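Staphylococcal superantigen-like 1 (Staphylococcus aureus, PDB 4O1N) probably cleaves host proteins, among them collagens and cytokines, as a secreted virulence factor built from an OB-fold and a beta-grasp domain. Local coordinates at residues L147-R150 / L151-A155; S197-G200 / T201-N204. One frame throughout, in Å; residues are numbered along the deposited sequence.

Contact 1. Residues L147-R150 / L151-A155; sequences LDYR and LRERA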
# COMPACT_ATOMS: atom_id res chain seq x y z
N LEU A 147 -2.94 -0.75 -0.04
CA LEU A 147 -4.34 -0.49 -0.36
C LEU A 147 -4.45 0.68 -1.30
O LEU A 147 -5.17 0.61 -2.28
CB LEU A 147 -5.14 -0.19 0.91
CG LEU A 147 -5.46 -1.43 1.74
CD1 LEU A 147 -5.99 -1.04 3.10
CD2 LEU A 147 -6.49 -2.26 1.02
N ASP A 148 -3.72 1.74 -1.00
CA ASP A 148 -3.69 2.90 -1.89
C ASP A 148 -3.29 2.54 -3.32
O ASP A 148 -4.03 2.83 -4.29
CB ASP A 148 -2.73 3.96 -1.36
CG ASP A 148 -2.59 5.12 -2.30
OD1 ASP A 148 -3.66 5.68 -2.67
OD2 ASP A 148 -1.44 5.45 -2.69
N TYR A 149 -2.16 1.86 -3.45
CA TYR A 149 -1.68 1.49 -4.77
C TYR A 149 -2.71 0.65 -5.47
O TYR A 149 -3.10 0.99 -6.56
CB TYR A 149 -0.31 0.77 -4.73
CG TYR A 149 0.24 0.46 -6.13
CD1 TYR A 149 1.11 1.33 -6.78
CD2 TYR A 149 -0.14 -0.70 -6.80
CE1 TYR A 149 1.58 1.06 -8.05
CE2 TYR A 149 0.31 -0.99 -8.08
CZ TYR A 149 1.17 -0.11 -8.69
OH TYR A 149 1.62 -0.43 -9.95
N ARG A 150 -3.18 -0.42 -4.84
CA ARG A 150 -4.01 -1.42 -5.55
C ARG A 150 -5.37 -0.87 -5.94
O ARG A 150 -5.91 -1.25 -6.98
CB ARG A 150 -4.17 -2.68 -4.74
CG ARG A 150 -2.83 -3.37 -4.45
CD ARG A 150 -2.59 -4.65 -5.25
NE ARG A 150 -1.75 -4.46 -6.41
CZ ARG A 150 -0.56 -5.02 -6.63
NH1 ARG A 150 0.03 -5.81 -5.76
NH2 ARG A 150 0.06 -4.77 -7.76
N LEU A 151 -5.93 0.03 -5.12
CA LEU A 151 -7.23 0.61 -5.44
C LEU A 151 -7.03 1.55 -6.61
O LEU A 151 -7.84 1.56 -7.53
CB LEU A 151 -7.83 1.33 -4.25
CG LEU A 151 -8.18 0.36 -3.13
CD1 LEU A 151 -8.35 1.05 -1.77
CD2 LEU A 151 -9.46 -0.37 -3.48
N ARG A 152 -5.94 2.32 -6.60
CA ARG A 152 -5.73 3.26 -7.69
C ARG A 152 -5.45 2.52 -8.98
O ARG A 152 -5.96 2.90 -10.04
CB ARG A 152 -4.64 4.25 -7.39
CG ARG A 152 -4.98 5.19 -6.25
CD ARG A 152 -4.08 6.43 -6.23
NE ARG A 152 -3.95 6.99 -4.88
CZ ARG A 152 -3.70 8.26 -4.57
NH1 ARG A 152 -3.56 9.18 -5.51
NH2 ARG A 152 -3.59 8.63 -3.31
N GLU A 153 -4.69 1.44 -8.88
CA GLU A 153 -4.44 0.57 -10.01
C GLU A 153 -5.76 0.16 -10.62
O GLU A 153 -5.94 0.28 -11.83
CB GLU A 153 -3.66 -0.69 -9.60
CG GLU A 153 -3.54 -1.74 -10.71
CD GLU A 153 -2.60 -2.90 -10.38
OE1 GLU A 153 -2.67 -3.46 -9.27
OE2 GLU A 153 -1.80 -3.28 -11.26
N ARG A 154 -6.72 -0.27 -9.80
CA ARG A 154 -7.99 -0.65 -10.36
C ARG A 154 -8.81 0.49 -10.98
O ARG A 154 -9.39 0.31 -12.05
CB ARG A 154 -8.86 -1.42 -9.37
CG ARG A 154 -9.75 -2.35 -10.17
CD ARG A 154 -11.06 -2.68 -9.52
NE ARG A 154 -10.88 -3.83 -8.68
CZ ARG A 154 -11.71 -4.84 -8.59
NH1 ARG A 154 -12.82 -4.88 -9.31
NH2 ARG A 154 -11.41 -5.82 -7.74
N ALA A 155 -8.87 1.64 -10.31
CA ALA A 155 -9.58 2.80 -10.84
C ALA A 155 -8.94 3.26 -12.16
O ALA A 155 -9.65 3.70 -13.09
CB ALA A 155 -9.58 3.94 -9.83

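Contact 2. Residues S197-G200 / T201-N204; sequences SIDG and TKIN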
# COMPACT_ATOMS: atom_id res chain seq x y z
N SER A 197 -0.41 0.79 9.00
CA SER A 197 -1.11 -0.45 8.66
C SER A 197 -2.39 -0.60 9.44
O SER A 197 -2.53 -0.04 10.53
CB SER A 197 -0.22 -1.65 8.93
OG SER A 197 -0.25 -2.02 10.32
N ILE A 198 -3.30 -1.40 8.89
CA ILE A 198 -4.61 -1.65 9.51
C ILE A 198 -4.88 -3.12 9.54
O ILE A 198 -4.19 -3.88 8.87
CB ILE A 198 -5.75 -0.94 8.76
CG1 ILE A 198 -5.83 -1.40 7.29
CG2 ILE A 198 -5.55 0.57 8.83
CD1 ILE A 198 -6.92 -0.70 6.49
N ASP A 199 -5.90 -3.52 10.30
CA ASP A 199 -6.30 -4.91 10.40
C ASP A 199 -7.14 -5.30 9.18
O ASP A 199 -8.31 -4.91 9.04
CB ASP A 199 -7.07 -5.17 11.69
CG ASP A 199 -7.31 -6.65 11.93
OD1 ASP A 199 -7.20 -7.42 10.95
OD2 ASP A 199 -7.61 -7.05 13.07
N GLY A 200 -6.54 -6.09 8.30
CA GLY A 200 -7.18 -6.48 7.03
C GLY A 200 -8.33 -7.47 7.20
O GLY A 200 -9.15 -7.62 6.31
N THR A 201 -8.38 -8.13 8.34
CA THR A 201 -9.48 -9.00 8.69
C THR A 201 -10.73 -8.19 9.06
O THR A 201 -11.80 -8.75 9.14
CB THR A 201 -9.13 -9.97 9.86
OG1 THR A 201 -9.02 -9.27 11.11
CG2 THR A 201 -7.83 -10.68 9.63
N LYS A 202 -10.61 -6.89 9.27
CA LYS A 202 -11.71 -6.08 9.83
C LYS A 202 -12.06 -4.88 8.99
O LYS A 202 -12.46 -3.85 9.54
CB LYS A 202 -11.34 -5.59 11.23
CG LYS A 202 -11.43 -6.67 12.27
CD LYS A 202 -11.00 -6.20 13.64
CE LYS A 202 -11.12 -7.34 14.64
NZ LYS A 202 -10.47 -6.96 15.93
N ILE A 203 -11.85 -4.99 7.68
CA ILE A 203 -12.25 -3.94 6.73
C ILE A 203 -13.63 -4.27 6.26
O ILE A 203 -13.86 -5.31 5.71
CB ILE A 203 -11.33 -3.90 5.51
CG1 ILE A 203 -9.92 -3.55 5.95
CG2 ILE A 203 -11.86 -2.88 4.50
CD1 ILE A 203 -8.87 -3.58 4.87
N ASN A 204 -14.56 -3.38 6.49
CA ASN A 204 -15.96 -3.65 6.21
C ASN A 204 -16.28 -3.18 4.83
O ASN A 204 -17.00 -3.86 4.10
CB ASN A 204 -16.84 -2.88 7.19
CG ASN A 204 -18.33 -3.09 6.95
OD1 ASN A 204 -18.86 -4.16 7.20
ND2 ASN A 204 -19.01 -2.05 6.47

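Contact 1. Residues L147-R150 / L151-A155
D148 and R152, one helical turn apart, form the tightly held side of this contact. OD1 of D148 lies at the edge of the R152 guanidinium, in its plane, and takes NE of R152 at 2.6 Å on its syn side, with a weaker second bond from NH2 of R152 at 3.0 Å. Both bonds fall on OD1, and with the planes 86° apart the salt bridge is not the flat, two-oxygen form. R152 reaches it with its chain extended from CG to NE. The other ends are also used: Y31 of helix 24-31 binds OD2 of D148, while Y162 and the carbonyl of Q187 take NH1 of R152. Both residues are buried and pack on I183 of strand 180-183, where this face of helix 144-159 meets the beta-grasp sheet.

The looser pair is R150 and E153, both partly exposed. R150 bends at chi2 (-107°) and chi3, which lays its guanidinium alongside the E153 carboxylate, the planes only 16° apart. NE of R150 meets OE1 of E153 at 3.2 Å, nearly along the C-O axis, supplemented by a weak bond from NH2. The stronger partner of R150 is E37, to which NH1 makes a salt bridge. A backbone bond joins N of E153 to O of Y149 at 2.8 Å. On another flank, CG of L151 comes close to O of L147, at 3.1 Å, and N of L151 bonds to that oxygen at 3.0 Å.

Contact 2. Residues S197-G200 / T201-N204
OD1 of D199 accepts two bonds from T201: the hydroxyl OG1 of T201 at 2.6 Å and the amide N of T201 at 3.0 Å. Both donors approach from the same face of the carboxylate. The hydroxyl comes from above its plane, 35° out, and the amide on the anti side, similarly displaced. With CG anti to the backbone N (chi1 -171°), the carboxylate lies beside the D199 carbonyl carbon, on the side of the chain that follows. For T201, chi1 of 71° puts OG1 close to its own N, where both can reach the one oxygen.

The bond from N of T201 to the D199 carboxylate closes an Asx turn. It is superimposed on a beta turn, in which N of K202 reaches O of D199 at 3.0 Å and the phi and psi values of G200 and T201 fit type I. The K202 chain runs extended past the carboxylate: its CD lies 3.5 Å from OD2 of D199, whereas its NZ stays 4.0 Å from that oxygen, too far for a salt bridge.

On the side of the turn away from the D199 carboxylate, CD1 of I198 and CD1 of I203 touch at 3.8 Å with their side chains at about a right angle. CD1 of I203 also lies 4.0 Å from CA of G200, and both isoleucines pack on I173 and M175 of strand 171-175.

Overall arrangement
From the N terminus, helix 24-31 brings Y31 to contact 1, and strand 83-87 of the seven-stranded sheet brings F86, which touches Y149 and R150. After strand 141-143 comes helix 144-159, where contact 1 closes successive turns. The chain then makes the strand pair 171-175 and 180-183 before contact 2, in series with contact 1 and neither nested nor crossed, turns it from strand 197-199, paired with 141-143, into strand 203-210, which lies between 120-125 and 171-175 in the five-stranded sheet. Their centres are 16 Å apart, yet they meet directly: CD1 of L147 packs on CD1 of I198 at 3.5 Å.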